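Local coordinates for DUF596 domain-containing protein (Neisseria meningitidis, PDB 2O5H) that is of unknown function but forms a two-subunit assembly of small alpha-beta chains that belong to the DUF596 family, at residues 12-23 / 40-50. Numbering follows the deposited sequence. Where two conformers were deposited one is given.
Sequences VHKRYQDRLEED and TIKDFSSDFEE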
loop_
_atom_site.group_PDB
_atom_site.type_symbol
_atom_site.label_atom_id
_atom_site.label_comp_id
_atom_site.label_asym_id
_atom_site.label_seq_id
_atom_site.Cartn_x
_atom_site.Cartn_y
_atom_site.Cartn_z
ATOM N N VAL A 12 9.854 -20.868 5.515
ATOM C CA VAL A 12 9.422 -19.613 4.869
ATOM C C VAL A 12 10.029 -18.442 5.617
ATOM O O VAL A 12 10.502 -17.470 5.019
ATOM C CB VAL A 12 7.871 -19.513 4.824
ATOM C CG1 VAL A 12 7.423 -18.304 4.061
ATOM C CG2 VAL A 12 7.315 -20.763 4.158
ATOM N N HIS A 13 10.029 -18.560 6.940
ATOM C CA HIS A 13 10.580 -17.574 7.825
ATOM C C HIS A 13 12.049 -17.329 7.500
ATOM O O HIS A 13 12.484 -16.190 7.407
ATOM C CB HIS A 13 10.417 -18.066 9.272
ATOM C CG HIS A 13 10.465 -16.973 10.291
ATOM N ND1 HIS A 13 11.650 -16.449 10.762
ATOM C CD2 HIS A 13 9.476 -16.297 10.922
ATOM C CE1 HIS A 13 11.390 -15.484 11.629
ATOM N NE2 HIS A 13 10.076 -15.376 11.747
ATOM N N LYS A 14 12.818 -18.408 7.337
ATOM C CA LYS A 14 14.222 -18.317 6.931
ATOM C C LYS A 14 14.433 -17.710 5.547
ATOM O O LYS A 14 15.326 -16.865 5.356
ATOM C CB LYS A 14 14.875 -19.696 7.023
ATOM C CG LYS A 14 16.381 -19.641 7.092
ATOM C CD LYS A 14 16.964 -20.890 7.746
ATOM C CE LYS A 14 18.411 -21.070 7.293
ATOM N NZ LYS A 14 19.028 -22.321 7.839
ATOM N N ARG A 15 13.627 -18.128 4.573
ATOM C CA ARG A 15 13.743 -17.594 3.222
ATOM C C ARG A 15 13.373 -16.113 3.165
ATOM O O ARG A 15 13.986 -15.376 2.418
ATOM C CB ARG A 15 12.916 -18.404 2.228
ATOM C CG ARG A 15 13.404 -19.844 2.108
ATOM C CD ARG A 15 12.716 -20.600 0.979
ATOM N NE ARG A 15 11.430 -21.146 1.411
ATOM C CZ ARG A 15 10.253 -20.697 0.982
ATOM N NH1 ARG A 15 10.230 -19.723 0.104
ATOM N NH2 ARG A 15 9.113 -21.231 1.418
ATOM N N TYR A 16 12.402 -15.678 3.964
ATOM C CA TYR A 16 11.985 -14.262 3.930
ATOM C C TYR A 16 13.070 -13.328 4.496
ATOM O O TYR A 16 13.226 -12.172 4.065
ATOM C CB TYR A 16 10.588 -14.025 4.577
ATOM C CG TYR A 16 10.199 -12.549 4.497
ATOM C CD1 TYR A 16 9.737 -11.991 3.296
ATOM C CD2 TYR A 16 10.368 -11.708 5.598
ATOM C CE1 TYR A 16 9.431 -10.655 3.204
ATOM C CE2 TYR A 16 10.094 -10.352 5.523
ATOM C CZ TYR A 16 9.625 -9.822 4.324
ATOM O OH TYR A 16 9.345 -8.477 4.277
ATOM N N GLN A 17 13.888 -13.863 5.405
ATOM C CA GLN A 17 14.965 -13.108 6.048
ATOM C C GLN A 17 15.868 -12.335 5.104
ATOM O O GLN A 17 16.316 -11.244 5.443
ATOM C CB GLN A 17 15.790 -14.028 6.952
ATOM C CG GLN A 17 16.089 -13.424 8.333
ATOM C CD GLN A 17 14.825 -12.955 9.083
ATOM O OE1 GLN A 17 13.711 -13.458 8.855
ATOM N NE2 GLN A 17 15.006 -11.994 9.989
ATOM N N ASP A 18 16.121 -12.876 3.913
ATOM C CA ASP A 18 17.032 -12.251 2.941
ATOM C C ASP A 18 16.452 -11.038 2.169
ATOM O O ASP A 18 17.164 -10.402 1.375
ATOM C CB ASP A 18 17.542 -13.293 1.933
ATOM C CG ASP A 18 17.840 -14.650 2.569
ATOM O OD1 ASP A 18 18.011 -14.739 3.808
ATOM O OD2 ASP A 18 17.913 -15.638 1.811
ATOM N N ARG A 19 15.172 -10.734 2.358
ATOM C CA ARG A 19 14.601 -9.475 1.803
ATOM C C ARG A 19 14.007 -8.578 2.885
ATOM O O ARG A 19 13.456 -7.511 2.578
ATOM C CB ARG A 19 13.543 -9.770 0.731
ATOM C CG ARG A 19 12.372 -10.654 1.239
ATOM C CD ARG A 19 11.329 -10.856 0.174
ATOM N NE ARG A 19 10.458 -9.680 -0.028
ATOM C CZ ARG A 19 9.776 -9.458 -1.131
ATOM N NH1 ARG A 19 9.915 -10.302 -2.152
ATOM N NH2 ARG A 19 8.966 -8.386 -1.223
ATOM N N LEU A 20 14.092 -9.002 4.149
ATOM C CA LEU A 20 13.446 -8.272 5.246
ATOM C C LEU A 20 13.882 -6.799 5.311
ATOM O O LEU A 20 13.043 -5.913 5.426
ATOM C CB LEU A 20 13.672 -8.977 6.599
ATOM C CG LEU A 20 13.249 -8.278 7.902
ATOM C CD1 LEU A 20 11.756 -7.936 7.935
ATOM C CD2 LEU A 20 13.552 -9.105 9.124
ATOM N N GLU A 21 15.189 -6.552 5.229
ATOM C CA GLU A 21 15.736 -5.201 5.444
ATOM C C GLU A 21 15.302 -4.257 4.349
ATOM O O GLU A 21 14.915 -3.114 4.607
ATOM C CB GLU A 21 17.260 -5.219 5.559
ATOM C CG GLU A 21 17.768 -5.816 6.866
ATOM C CD GLU A 21 17.188 -5.116 8.093
ATOM O OE1 GLU A 21 17.000 -3.873 8.028
ATOM O OE2 GLU A 21 16.934 -5.810 9.117
ATOM N N GLU A 22 15.359 -4.760 3.123
ATOM C CA GLU A 22 14.912 -4.019 1.964
ATOM C C GLU A 22 13.425 -3.650 2.114
ATOM O O GLU A 22 13.005 -2.512 1.798
ATOM C CB GLU A 22 15.116 -4.896 0.734
ATOM C CG GLU A 22 15.434 -4.138 -0.539
ATOM C CD GLU A 22 14.724 -4.737 -1.746
ATOM O OE1 GLU A 22 14.906 -5.965 -1.979
ATOM O OE2 GLU A 22 13.982 -3.980 -2.442
ATOM N N ASP A 23 12.608 -4.605 2.562
ATOM C CA ASP A 23 11.183 -4.352 2.727
ATOM C C ASP A 23 10.926 -3.370 3.880
ATOM O O ASP A 23 10.063 -2.522 3.789
ATOM C CB ASP A 23 10.415 -5.681 2.961
ATOM C CG ASP A 23 10.286 -6.529 1.677
ATOM O OD1 ASP A 23 10.738 -6.071 0.605
ATOM O OD2 ASP A 23 9.738 -7.659 1.745
ATOM N N THR A 40 3.699 -4.992 -0.611
ATOM C CA THR A 40 5.158 -5.090 -0.547
ATOM C C THR A 40 5.675 -6.538 -0.564
ATOM O O THR A 40 6.721 -6.840 -1.187
ATOM C CB THR A 40 5.689 -4.357 0.742
ATOM O OG1 THR A 40 5.326 -2.965 0.706
ATOM C CG2 THR A 40 7.213 -4.461 0.865
ATOM N N ILE A 41 4.936 -7.443 0.094
ATOM C CA ILE A 41 5.377 -8.849 0.176
ATOM C C ILE A 41 4.766 -9.717 -0.947
ATOM O O ILE A 41 5.148 -10.877 -1.127
ATOM C CB ILE A 41 5.206 -9.475 1.624
ATOM C CG1 ILE A 41 3.756 -9.425 2.165
ATOM C CG2 ILE A 41 6.148 -8.817 2.618
ATOM C CD1 ILE A 41 2.844 -10.442 1.479
ATOM N N LYS A 42 3.859 -9.140 -1.727
ATOM C CA LYS A 42 3.142 -9.938 -2.740
ATOM C C LYS A 42 4.051 -10.716 -3.694
ATOM O O LYS A 42 3.756 -11.840 -4.069
ATOM C CB LYS A 42 2.254 -9.026 -3.568
ATOM C CG LYS A 42 0.832 -9.012 -3.101
ATOM C CD LYS A 42 0.094 -10.266 -3.617
ATOM C CE LYS A 42 -1.107 -9.866 -4.496
ATOM N NZ LYS A 42 -1.676 -11.085 -5.165
ATOM N N ASP A 43 5.155 -10.087 -4.088
ATOM C CA ASP A 43 6.049 -10.679 -5.077
ATOM C C ASP A 43 6.876 -11.808 -4.487
ATOM O O ASP A 43 7.531 -12.527 -5.240
ATOM C CB ASP A 43 6.953 -9.621 -5.704
ATOM C CG ASP A 43 7.975 -9.077 -4.725
ATOM O OD1 ASP A 43 7.595 -8.405 -3.757
ATOM O OD2 ASP A 43 9.182 -9.328 -4.917
ATOM N N PHE A 44 6.834 -11.982 -3.156
ATOM C CA PHE A 44 7.650 -13.009 -2.479
ATOM C C PHE A 44 7.184 -14.423 -2.813
ATOM O O PHE A 44 8.006 -15.316 -2.934
ATOM C CB PHE A 44 7.643 -12.786 -0.962
ATOM C CG PHE A 44 8.256 -13.915 -0.150
ATOM C CD1 PHE A 44 9.610 -14.223 -0.242
ATOM C CD2 PHE A 44 7.445 -14.645 0.738
ATOM C CE1 PHE A 44 10.172 -15.249 0.524
ATOM C CE2 PHE A 44 7.967 -15.674 1.523
ATOM C CZ PHE A 44 9.360 -15.984 1.414
ATOM N N SER A 45 5.871 -14.602 -2.998
ATOM C CA SER A 45 5.324 -15.924 -3.239
ATOM C C SER A 45 3.983 -15.851 -3.900
ATOM O O SER A 45 3.248 -14.853 -3.730
ATOM C CB SER A 45 5.231 -16.711 -1.907
ATOM O OG SER A 45 4.888 -18.054 -2.158
ATOM N N SER A 46 3.627 -16.884 -4.665
ATOM C CA SER A 46 2.254 -16.952 -5.229
ATOM C C SER A 46 1.305 -17.611 -4.209
ATOM O O SER A 46 0.072 -17.519 -4.338
ATOM C CB SER A 46 2.207 -17.693 -6.575
ATOM O OG SER A 46 2.832 -18.961 -6.437
ATOM N N ASP A 47 1.890 -18.187 -3.163
ATOM C CA ASP A 47 1.126 -18.917 -2.143
ATOM C C ASP A 47 0.588 -18.019 -1.031
ATOM O O ASP A 47 1.345 -17.223 -0.434
ATOM C CB ASP A 47 2.005 -20.010 -1.523
ATOM C CG ASP A 47 1.234 -20.844 -0.538
ATOM O OD1 ASP A 47 0.312 -21.569 -0.970
ATOM O OD2 ASP A 47 1.490 -20.742 0.657
ATOM N N PHE A 48 -0.709 -18.151 -0.732
ATOM C CA PHE A 48 -1.356 -17.345 0.302
ATOM C C PHE A 48 -0.757 -17.493 1.715
ATOM O O PHE A 48 -0.475 -16.484 2.352
ATOM C CB PHE A 48 -2.876 -17.582 0.304
ATOM C CG PHE A 48 -3.631 -16.759 1.332
ATOM C CD1 PHE A 48 -3.488 -15.394 1.369
ATOM C CD2 PHE A 48 -4.478 -17.383 2.254
ATOM C CE1 PHE A 48 -4.205 -14.609 2.324
ATOM C CE2 PHE A 48 -5.189 -16.635 3.209
ATOM C CZ PHE A 48 -5.040 -15.245 3.232
ATOM N N GLU A 49 -0.574 -18.733 2.202
ATOM C CA GLU A 49 0.072 -18.953 3.496
ATOM C C GLU A 49 1.465 -18.333 3.538
ATOM O O GLU A 49 1.803 -17.704 4.532
ATOM C CB GLU A 49 0.189 -20.449 3.811
ATOM C CG GLU A 49 0.736 -20.718 5.192
ATOM C CD GLU A 49 0.806 -22.184 5.519
ATOM O OE1 GLU A 49 1.199 -23.010 4.649
ATOM O OE2 GLU A 49 0.510 -22.499 6.679
ATOM N N GLU A 50 2.290 -18.582 2.505
ATOM C CA GLU A 50 3.639 -18.026 2.514
ATOM C C GLU A 50 3.648 -16.491 2.539
ATOM O O GLU A 50 4.463 -15.898 3.242
ATOM C CB GLU A 50 4.460 -18.552 1.352
ATOM C CG GLU A 50 4.686 -20.033 1.485
ATOM C CD GLU A 50 5.759 -20.545 0.551
ATOM O OE1 GLU A 50 5.991 -19.922 -0.500
ATOM O OE2 GLU A 50 6.340 -21.593 0.857
#
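Arg19 reaches across from the turn between helices 3-16 and 20-30 to Asp43 and Phe44, in the link between helices 34-41 and 48-64. From CB, its CG lies between the backbone N and carbonyl carbon (chi1 58°), sending the chain over to the other segment. CD rests 3.8 Å from Phe44 CD1; after a bend at chi3, one guanidinium face covers Phe44 CB. NE and NH2 both bond Asp23 OD2, side-on, while NH1 and NH2 grip Asp43 end-on, one to each oxygen, NH2 to OD1 at 2.9 Å. Arginine suits the place because its flat, five-hydrogen head can bind two carboxylates at once. Tyr16, a ring tipped with a hydroxyl, also donates from OH to Asp23 OD2 (2.7 Å), so this oxygen takes three bonds; Asp23 OD1 bonds Tyr30 of the second subunit.

Flat Phe44 offers a face to the Tyr16 edge, a T-shaped pair with planes at 84°, and an edge to compact, branched Val12, whose CG1 lies 3.7 Å from CE2. At the Glu50 end, Arg15 NH2 bonds OE2 at 2.9 Å, from above the carboxylate plane; Ser45 OG donates to Glu50 OE1. A salt-bridge network beside a T-shaped aromatic pair thus joins two interhelical connections near the subunit interface.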